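Local coordinates for protein FACT-Spt16 (Cicer arietinum, PDB 5CE6) that forms part of the FACT histone chaperone complex and, through its N-terminal domain, probably takes part in binding histones H3-H4 during transcription, at residues 67-72 and 189-194; 72-77 and 83-88; 108-113 and 119-124. All coordinates share one frame; numbering follows the deposited sequence.

Contact 1. Residues 67-72 and 189-194; sequences YLKSTA and NGFSAL. With ACT (acetate ion), chain B.
Lys-69 meets Phe-191 through carbon atoms rather than through its charge: CD of Lys-69 lies 3.7 Å from CB of Phe-191, the closest approach between the two segments. The next methylene continues along helix 188-196, with Lys-69 CE 3.9 Å from the backbone N of Ser-192 and 4.4 Å from Ser-192 CB. The torsions account for this course. CG of Lys-69 stands opposite the backbone N (chi1 -166°), which sends the chain out to the helix of 189-194; bends at chi3 (-112°) and chi4 then lead CE past Ser-192 and carry NZ to Glu-382. The salt bridge formed there joins two family regions, since Glu-382 falls in the stretch related to M24 metallopeptidases, and the lysine thus packs on one helix by its stem and answers a carboxylate with its tip. Phe-191 meets the lysine chiefly through CB; its ring leads off among Ile-54, Val-56 and Leu-73 and meets Trp-48 edge-to-face. The two segments bury 118 Å² together where the first turn of helix 69-78 meets helix 188-196 in the N-terminal lobe. Leu-68 occupies the N-cap position of helix 69-78, where Ala-72 N bonds back to Leu-68 O at 2.9 Å. On this end sits an acetate, probably from the crystallisation liquor: Leu-68 N donates to its O at 2.8 Å, nearly straight at 169°. The helix start would probably add a favourable field for the anion, which also bonds to Arg-305 NH2. CG2 of Thr-71 approaches the carboxylate carbon C of the acetate to 3.5 Å.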
loop_
_atom_site.group_PDB
_atom_site.type_symbol
_atom_site.label_atom_id
_atom_site.label_comp_id
_atom_site.label_asym_id
_atom_site.label_seq_id
_atom_site.Cartn_x
_atom_site.Cartn_y
_atom_site.Cartn_z
ATOM N N TYR A 67 0.965 8.063 1.364
ATOM C CA TYR A 67 0.298 7.233 2.359
ATOM C C TYR A 67 1.004 7.417 3.684
ATOM O O TYR A 67 2.236 7.449 3.735
ATOM C CB TYR A 67 0.334 5.760 1.950
ATOM C CG TYR A 67 -0.656 5.431 0.862
ATOM C CD1 TYR A 67 -0.419 5.818 -0.448
ATOM C CD2 TYR A 67 -1.826 4.741 1.142
ATOM C CE1 TYR A 67 -1.321 5.530 -1.449
ATOM C CE2 TYR A 67 -2.743 4.456 0.149
ATOM C CZ TYR A 67 -2.477 4.847 -1.151
ATOM O OH TYR A 67 -3.378 4.576 -2.157
ATOM N N LEU A 68 0.228 7.568 4.754
ATOM C CA LEU A 68 0.814 7.687 6.075
ATOM C C LEU A 68 0.345 6.564 6.960
ATOM O O LEU A 68 -0.850 6.271 7.032
ATOM C CB LEU A 68 0.437 9.012 6.730
ATOM C CG LEU A 68 1.006 10.281 6.116
ATOM C CD1 LEU A 68 0.577 11.481 6.949
ATOM C CD2 LEU A 68 2.516 10.183 6.049
ATOM N N LYS A 69 1.294 5.940 7.643
ATOM C CA LYS A 69 0.963 4.935 8.628
ATOM C C LYS A 69 0.084 5.528 9.740
ATOM O O LYS A 69 -0.766 4.846 10.293
ATOM C CB LYS A 69 2.247 4.343 9.202
ATOM C CG LYS A 69 2.045 3.064 9.983
ATOM C CD LYS A 69 3.376 2.409 10.332
ATOM C CE LYS A 69 3.580 1.093 9.580
ATOM N NZ LYS A 69 3.882 1.273 8.124
ATOM N N SER A 70 0.285 6.797 10.070
ATOM C CA SER A 70 -0.542 7.418 11.101
ATOM C C SER A 70 -1.984 7.529 10.622
ATOM O O SER A 70 -2.926 7.297 11.384
ATOM C CB SER A 70 -0.004 8.801 11.446
ATOM O OG SER A 70 0.142 9.565 10.269
ATOM N N THR A 71 -2.156 7.896 9.353
ATOM C CA THR A 71 -3.489 7.961 8.765
ATOM C C THR A 71 -4.128 6.578 8.777
ATOM O O THR A 71 -5.300 6.417 9.120
ATOM C CB THR A 71 -3.444 8.513 7.340
ATOM O OG1 THR A 71 -3.069 9.898 7.389
ATOM C CG2 THR A 71 -4.812 8.396 6.674
ATOM N N ALA A 72 -3.334 5.576 8.431
ATOM C CA ALA A 72 -3.815 4.201 8.451
ATOM C C ALA A 72 -4.330 3.773 9.826
ATOM O O ALA A 72 -5.340 3.074 9.921
ATOM C CB ALA A 72 -2.725 3.256 7.961
ATOM N N ASN A 189 7.405 -0.660 13.198
ATOM C CA ASN A 189 7.386 -2.112 13.100
ATOM C C ASN A 189 6.270 -2.716 13.937
ATOM O O ASN A 189 5.802 -3.823 13.663
ATOM C CB ASN A 189 8.738 -2.702 13.509
ATOM C CG ASN A 189 9.846 -2.344 12.537
ATOM O OD1 ASN A 189 9.587 -2.021 11.381
ATOM N ND2 ASN A 189 11.090 -2.404 13.003
ATOM N N GLY A 190 5.841 -1.991 14.963
ATOM C CA GLY A 190 4.739 -2.465 15.776
ATOM C C GLY A 190 3.450 -2.362 14.988
ATOM O O GLY A 190 2.674 -3.318 14.911
ATOM N N PHE A 191 3.215 -1.191 14.407
ATOM C CA PHE A 191 2.035 -1.000 13.570
ATOM C C PHE A 191 2.024 -1.940 12.364
ATOM O O PHE A 191 0.970 -2.463 11.993
ATOM C CB PHE A 191 1.920 0.458 13.134
ATOM C CG PHE A 191 1.487 1.372 14.235
ATOM C CD1 PHE A 191 0.276 1.161 14.886
ATOM C CD2 PHE A 191 2.288 2.429 14.636
ATOM C CE1 PHE A 191 -0.137 2.000 15.910
ATOM C CE2 PHE A 191 1.886 3.272 15.661
ATOM C CZ PHE A 191 0.669 3.060 16.295
ATOM N N SER A 192 3.195 -2.163 11.770
ATOM C CA SER A 192 3.323 -3.092 10.641
ATOM C C SER A 192 2.858 -4.502 11.005
ATOM O O SER A 192 2.114 -5.137 10.253
ATOM C CB SER A 192 4.767 -3.127 10.135
ATOM O OG SER A 192 4.937 -4.139 9.155
ATOM N N ALA A 193 3.289 -4.981 12.168
ATOM C CA ALA A 193 2.862 -6.287 12.663
ATOM C C ALA A 193 1.360 -6.284 12.942
ATOM O O ALA A 193 0.650 -7.230 12.613
ATOM C CB ALA A 193 3.641 -6.655 13.922
ATOM N N LEU A 194 0.881 -5.206 13.555
ATOM C CA LEU A 194 -0.528 -5.070 13.882
ATOM C C LEU A 194 -1.426 -5.113 12.648
ATOM O O LEU A 194 -2.480 -5.757 12.661
ATOM C CB LEU A 194 -0.758 -3.755 14.640
ATOM C CG LEU A 194 -2.142 -3.537 15.231
ATOM C CD1 LEU A 194 -2.464 -4.605 16.266
ATOM C CD2 LEU A 194 -2.193 -2.156 15.867
HETATM C C ACT B . -3.332 6.592 4.046
HETATM O O ACT B . -2.543 7.557 4.123
HETATM O OXT ACT B . -4.341 6.759 3.321
HETATM C CH3 ACT B . -3.078 5.314 4.790
#

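Contact 2. Residues 72-77 and 83-88; sequences ALFLWL and PETIMV
Thr-85, whose methyl touches Phe-74 across the contact, donates its hydroxyl to Pro-83 O, with OG1 3.0 Å from that oxygen and 57° out of the carbonyl plane. Lys-102 NZ adds a weak bond to the same oxygen. With OG1 committed there, CG2 of Thr-85 is presented to the aromatic ring and lies 3.8 Å from Phe-74 CZ. The main apolar partner is Met-87. Its CG is anti to the backbone N, and a bend at chi3 (59°) lays the terminal methyl over one face of Phe-74: CE is 3.8 Å from the ring centroid, a CH-pi contact displaced toward the rim at CE1. The sulfur follows obliquely, SD being 4.9 Å from that centroid, which completes a Met-aromatic pair. This is helix-on-sheet packing in the N-terminal lobe: the axes of helix segment 72-77 and strand segment 85-88 approach to 11.2 Å at 71°. The strand runs antiparallel to both 53-58 and 93-98, and a G1 beta bulge at Glu-84 and Thr-85, opposite Cys-58, marks its start. Leu-77 CD2 reaches the same methyl, Met-87 CE, at 4.3 Å, whereas Ile-86 turns away and packs on Leu-169 and Trp-173 of helix 168-179.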
loop_
_atom_site.group_PDB
_atom_site.type_symbol
_atom_site.label_atom_id
_atom_site.label_comp_id
_atom_site.label_asym_id
_atom_site.label_seq_id
_atom_site.Cartn_x
_atom_site.Cartn_y
_atom_site.Cartn_z
ATOM N N ALA A 72 -3.334 5.576 8.431
ATOM C CA ALA A 72 -3.815 4.201 8.451
ATOM C C ALA A 72 -4.330 3.773 9.826
ATOM O O ALA A 72 -5.340 3.074 9.921
ATOM C CB ALA A 72 -2.725 3.256 7.961
ATOM N N LEU A 73 -3.651 4.189 10.893
ATOM C CA LEU A 73 -4.119 3.857 12.237
ATOM C C LEU A 73 -5.491 4.465 12.524
ATOM O O LEU A 73 -6.378 3.780 13.040
ATOM C CB LEU A 73 -3.109 4.271 13.311
ATOM C CG LEU A 73 -3.559 3.917 14.728
ATOM C CD1 LEU A 73 -3.725 2.415 14.891
ATOM C CD2 LEU A 73 -2.611 4.478 15.782
ATOM N N PHE A 74 -5.662 5.751 12.208
ATOM C CA PHE A 74 -6.972 6.378 12.357
ATOM C C PHE A 74 -8.059 5.667 11.557
ATOM O O PHE A 74 -9.145 5.440 12.070
ATOM C CB PHE A 74 -6.935 7.859 11.974
ATOM C CG PHE A 74 -6.396 8.754 13.045
ATOM C CD1 PHE A 74 -7.218 9.188 14.080
ATOM C CD2 PHE A 74 -5.089 9.201 12.999
ATOM C CE1 PHE A 74 -6.732 10.032 15.069
ATOM C CE2 PHE A 74 -4.592 10.055 13.979
ATOM C CZ PHE A 74 -5.411 10.471 15.013
ATOM N N LEU A 75 -7.769 5.325 10.301
ATOM C CA LEU A 75 -8.723 4.584 9.475
ATOM C C LEU A 75 -9.025 3.204 10.059
ATOM O O LEU A 75 -10.177 2.754 10.078
ATOM C CB LEU A 75 -8.177 4.447 8.039
ATOM C CG LEU A 75 -8.230 5.746 7.230
ATOM C CD1 LEU A 75 -7.393 5.632 5.966
ATOM C CD2 LEU A 75 -9.666 6.072 6.865
ATOM N N TRP A 76 -7.983 2.530 10.532
ATOM C CA TRP A 76 -8.119 1.191 11.087
ATOM C C TRP A 76 -8.961 1.226 12.350
ATOM O O TRP A 76 -9.893 0.434 12.523
ATOM C CB TRP A 76 -6.726 0.631 11.389
ATOM C CG TRP A 76 -6.693 -0.792 11.866
ATOM C CD1 TRP A 76 -6.916 -1.919 11.119
ATOM C CD2 TRP A 76 -6.369 -1.242 13.185
ATOM N NE1 TRP A 76 -6.772 -3.039 11.904
ATOM C CE2 TRP A 76 -6.428 -2.650 13.175
ATOM C CE3 TRP A 76 -6.037 -0.586 14.377
ATOM C CZ2 TRP A 76 -6.177 -3.414 14.317
ATOM C CZ3 TRP A 76 -5.777 -1.341 15.501
ATOM C CH2 TRP A 76 -5.855 -2.741 15.468
ATOM N N LEU A 77 -8.651 2.175 13.226
ATOM C CA LEU A 77 -9.284 2.237 14.537
ATOM C C LEU A 77 -10.696 2.832 14.468
ATOM O O LEU A 77 -11.640 2.305 15.082
ATOM C CB LEU A 77 -8.402 3.062 15.486
ATOM C CG LEU A 77 -8.353 2.763 16.984
ATOM C CD1 LEU A 77 -8.092 1.286 17.250
ATOM C CD2 LEU A 77 -7.272 3.606 17.645
ATOM N N PRO A 83 -7.708 14.574 10.052
ATOM C CA PRO A 83 -6.584 15.452 9.714
ATOM C C PRO A 83 -6.342 16.467 10.825
ATOM O O PRO A 83 -7.250 16.739 11.616
ATOM C CB PRO A 83 -7.063 16.166 8.443
ATOM C CG PRO A 83 -8.189 15.321 7.912
ATOM C CD PRO A 83 -8.847 14.759 9.138
ATOM N N GLU A 84 -5.127 17.009 10.872
ATOM C CA GLU A 84 -4.704 17.943 11.913
ATOM C C GLU A 84 -5.124 17.485 13.318
ATOM O O GLU A 84 -5.702 18.248 14.103
ATOM C CB GLU A 84 -5.186 19.365 11.611
ATOM C CG GLU A 84 -4.339 20.441 12.262
ATOM C CD GLU A 84 -4.764 21.841 11.878
ATOM O OE1 GLU A 84 -5.976 22.144 11.947
ATOM O OE2 GLU A 84 -3.877 22.636 11.507
ATOM N N THR A 85 -4.822 16.224 13.616
ATOM C CA THR A 85 -5.187 15.624 14.893
ATOM C C THR A 85 -3.983 14.892 15.472
ATOM O O THR A 85 -3.254 14.219 14.750
ATOM C CB THR A 85 -6.371 14.646 14.729
ATOM O OG1 THR A 85 -7.536 15.367 14.309
ATOM C CG2 THR A 85 -6.690 13.928 16.033
ATOM N N ILE A 86 -3.775 15.040 16.777
ATOM C CA ILE A 86 -2.762 14.266 17.487
ATOM C C ILE A 86 -3.459 13.320 18.466
ATOM O O ILE A 86 -4.353 13.735 19.199
ATOM C CB ILE A 86 -1.843 15.195 18.284
ATOM C CG1 ILE A 86 -1.072 16.132 17.343
ATOM C CG2 ILE A 86 -0.896 14.398 19.163
ATOM C CD1 ILE A 86 -0.544 17.389 18.053
ATOM N N MET A 87 -3.054 12.054 18.479
ATOM C CA MET A 87 -3.632 11.095 19.417
ATOM C C MET A 87 -2.516 10.394 20.174
ATOM O O MET A 87 -1.581 9.870 19.563
ATOM C CB MET A 87 -4.501 10.076 18.674
ATOM C CG MET A 87 -5.146 9.037 19.555
ATOM S SD MET A 87 -6.492 8.221 18.668
ATOM C CE MET A 87 -5.626 7.552 17.257
ATOM N N VAL A 88 -2.617 10.389 21.500
ATOM C CA VAL A 88 -1.592 9.778 22.342
ATOM C C VAL A 88 -2.174 8.698 23.251
ATOM O O VAL A 88 -3.045 8.965 24.083
ATOM C CB VAL A 88 -0.862 10.824 23.205
ATOM C CG1 VAL A 88 0.128 10.140 24.133
ATOM C CG2 VAL A 88 -0.137 11.830 22.319
#

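Contact 3. Residues 108-113 and 119-124; sequences SVKKPA and VEIILH
A short helix-to-strand connection, from helix 110-117 into the edge strand 120-125, brings Ala-113, and with it Val-109, against Ile-121. The CD1 methyl of Ile-121 is the point of convergence: it lies 3.6 Å from Ala-113 CB and 3.4 Å from Val-109 CG2, the latter tighter than ordinary carbon contact. CG1 of Ile-121 is anti to its own carbonyl carbon (chi1 -68°), with CD1 extended beyond it toward the helix. At the turn itself the backbone link is weak, Val-119 N to Ala-113 O at 3.5 Å. Along the strand the backbone of Glu-120, Ile-122 and His-124 pairs with strand 93-98, whereas the amides of Ile-121 and Leu-123 have water partners, an arrangement that fits the outermost strand of the lobe's mixed sheet. One water accepts from Ile-121 N (2.8 Å) and donates to Lys-110 O (2.7 Å) as well as to Val-119 O, stitching helix start to strand start. A second water accepts from Leu-123 N at 2.9 Å and from Lys-110 NZ. That lysine runs fully extended beyond CG, its CG 3.8 Å from Ile-121 CB and its CE 3.8 Å from Leu-123 CD1, before NZ forms a salt bridge with Glu-107. Cutting the lysine back to an alanine would probably uncover the flank of Ile-121 and Leu-123 and leave Glu-107 without its charged mate. On the helix side, Val-109 also packs on Leu-26 and Phe-29 of helix 26-42.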
loop_
_atom_site.group_PDB
_atom_site.type_symbol
_atom_site.label_atom_id
_atom_site.label_comp_id
_atom_site.label_asym_id
_atom_site.label_seq_id
_atom_site.Cartn_x
_atom_site.Cartn_y
_atom_site.Cartn_z
ATOM N N SER A 108 -18.388 9.711 21.307
ATOM C CA SER A 108 -19.082 8.429 21.252
ATOM C C SER A 108 -18.198 7.219 21.560
ATOM O O SER A 108 -18.709 6.137 21.847
ATOM C CB SER A 108 -19.740 8.242 19.882
ATOM O OG SER A 108 -18.766 8.190 18.856
ATOM N N VAL A 109 -16.880 7.390 21.495
ATOM C CA VAL A 109 -15.972 6.271 21.751
ATOM C C VAL A 109 -15.439 6.241 23.191
ATOM O O VAL A 109 -14.702 5.335 23.565
ATOM C CB VAL A 109 -14.818 6.206 20.713
ATOM C CG1 VAL A 109 -15.373 6.095 19.307
ATOM C CG2 VAL A 109 -13.929 7.422 20.804
ATOM N N LYS A 110 -15.831 7.217 24.005
ATOM C CA LYS A 110 -15.408 7.237 25.408
ATOM C C LYS A 110 -15.858 5.992 26.173
ATOM O O LYS A 110 -15.041 5.300 26.780
ATOM C CB LYS A 110 -15.902 8.497 26.117
ATOM C CG LYS A 110 -15.073 9.732 25.809
ATOM C CD LYS A 110 -15.676 10.961 26.464
ATOM C CE LYS A 110 -14.844 12.195 26.187
ATOM N NZ LYS A 110 -15.483 13.404 26.802
ATOM N N LYS A 111 -17.153 5.706 26.141
ATOM C CA LYS A 111 -17.672 4.517 26.814
ATOM C C LYS A 111 -17.090 3.209 26.240
ATOM O O LYS A 111 -16.610 2.366 27.003
ATOM C CB LYS A 111 -19.211 4.509 26.854
ATOM N N PRO A 112 -17.100 3.046 24.901
ATOM C CA PRO A 112 -16.485 1.843 24.321
ATOM C C PRO A 112 -15.010 1.661 24.680
ATOM O O PRO A 112 -14.566 0.523 24.835
ATOM C CB PRO A 112 -16.624 2.080 22.817
ATOM C CG PRO A 112 -17.853 2.915 22.699
ATOM C CD PRO A 112 -17.819 3.830 23.876
ATOM N N ALA A 113 -14.260 2.754 24.796
ATOM C CA ALA A 113 -12.844 2.654 25.153
ATOM C C ALA A 113 -12.692 2.208 26.605
ATOM O O ALA A 113 -11.818 1.405 26.932
ATOM C CB ALA A 113 -12.135 3.985 24.928
ATOM N N VAL A 119 -9.507 2.266 29.387
ATOM C CA VAL A 119 -8.901 3.592 29.230
ATOM C C VAL A 119 -9.899 4.751 29.198
ATOM O O VAL A 119 -11.041 4.606 28.757
ATOM C CB VAL A 119 -7.980 3.683 27.991
ATOM C CG1 VAL A 119 -6.919 2.596 28.035
ATOM C CG2 VAL A 119 -8.788 3.609 26.700
ATOM N N GLU A 120 -9.432 5.907 29.662
ATOM C CA GLU A 120 -10.209 7.129 29.662
ATOM C C GLU A 120 -9.785 7.989 28.477
ATOM O O GLU A 120 -8.629 8.388 28.378
ATOM C CB GLU A 120 -9.945 7.878 30.964
ATOM C CG GLU A 120 -10.756 9.126 31.183
ATOM C CD GLU A 120 -10.317 9.863 32.435
ATOM O OE1 GLU A 120 -9.273 9.473 33.009
ATOM O OE2 GLU A 120 -11.007 10.825 32.837
ATOM N N ILE A 121 -10.713 8.259 27.568
ATOM C CA ILE A 121 -10.439 9.183 26.473
ATOM C C ILE A 121 -10.569 10.631 26.927
ATOM O O ILE A 121 -11.591 11.029 27.484
ATOM C CB ILE A 121 -11.365 8.919 25.294
ATOM C CG1 ILE A 121 -11.007 7.568 24.684
ATOM C CG2 ILE A 121 -11.254 10.028 24.263
ATOM C CD1 ILE A 121 -11.775 7.235 23.462
ATOM N N ILE A 122 -9.521 11.412 26.690
ATOM C CA ILE A 122 -9.506 12.808 27.110
ATOM C C ILE A 122 -9.415 13.671 25.868
ATOM O O ILE A 122 -8.444 13.582 25.127
ATOM C CB ILE A 122 -8.304 13.101 28.010
ATOM C CG1 ILE A 122 -8.327 12.182 29.230
ATOM C CG2 ILE A 122 -8.297 14.569 28.443
ATOM C CD1 ILE A 122 -9.577 12.326 30.062
ATOM N N LEU A 123 -10.423 14.507 25.637
ATOM C CA LEU A 123 -10.448 15.303 24.415
ATOM C C LEU A 123 -9.980 16.727 24.683
ATOM O O LEU A 123 -10.551 17.432 25.510
ATOM C CB LEU A 123 -11.846 15.286 23.792
ATOM C CG LEU A 123 -12.330 13.888 23.399
ATOM C CD1 LEU A 123 -13.769 13.923 22.922
ATOM C CD2 LEU A 123 -11.440 13.307 22.320
ATOM N N HIS A 124 -8.919 17.133 23.994
ATOM C CA HIS A 124 -8.399 18.488 24.121
ATOM C C HIS A 124 -8.790 19.252 22.865
ATOM O O HIS A 124 -8.272 18.976 21.785
ATOM C CB HIS A 124 -6.874 18.452 24.255
ATOM C CG HIS A 124 -6.383 17.554 25.349
ATOM N ND1 HIS A 124 -6.046 18.027 26.599
ATOM C CD2 HIS A 124 -6.175 16.217 25.383
ATOM C CE1 HIS A 124 -5.652 17.019 27.357
ATOM N NE2 HIS A 124 -5.723 15.909 26.644
HETATM O O HOH W 1 -12.719 14.809 27.411
HETATM O O HOH W 2 -12.853 6.420 27.969
#

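In the fold
Read from the N terminus, contact 1 opens first, at 67-72, and closes last, at 189-194; contacts 2 and 3 both lie within that long span. Contact 2 follows directly, sharing Ala-72 and using the same helix 69-78, and closes its short loop at 83-88; contact 3 then runs from 108-113 to 119-124, so the two stand in series and none cross. Contacts 1 and 2 touch, Phe-191 CE1 lying 3.5 Å from Leu-73 CD2. Contact 3 stands apart, about 7 Å from contact 2 and about 14 Å from contact 1 at the nearest atoms. Contacts 2 and 3 fasten helices to inner strand 85-89 and edge strand 120-125 of one sheet, while contact 1 joins two helices.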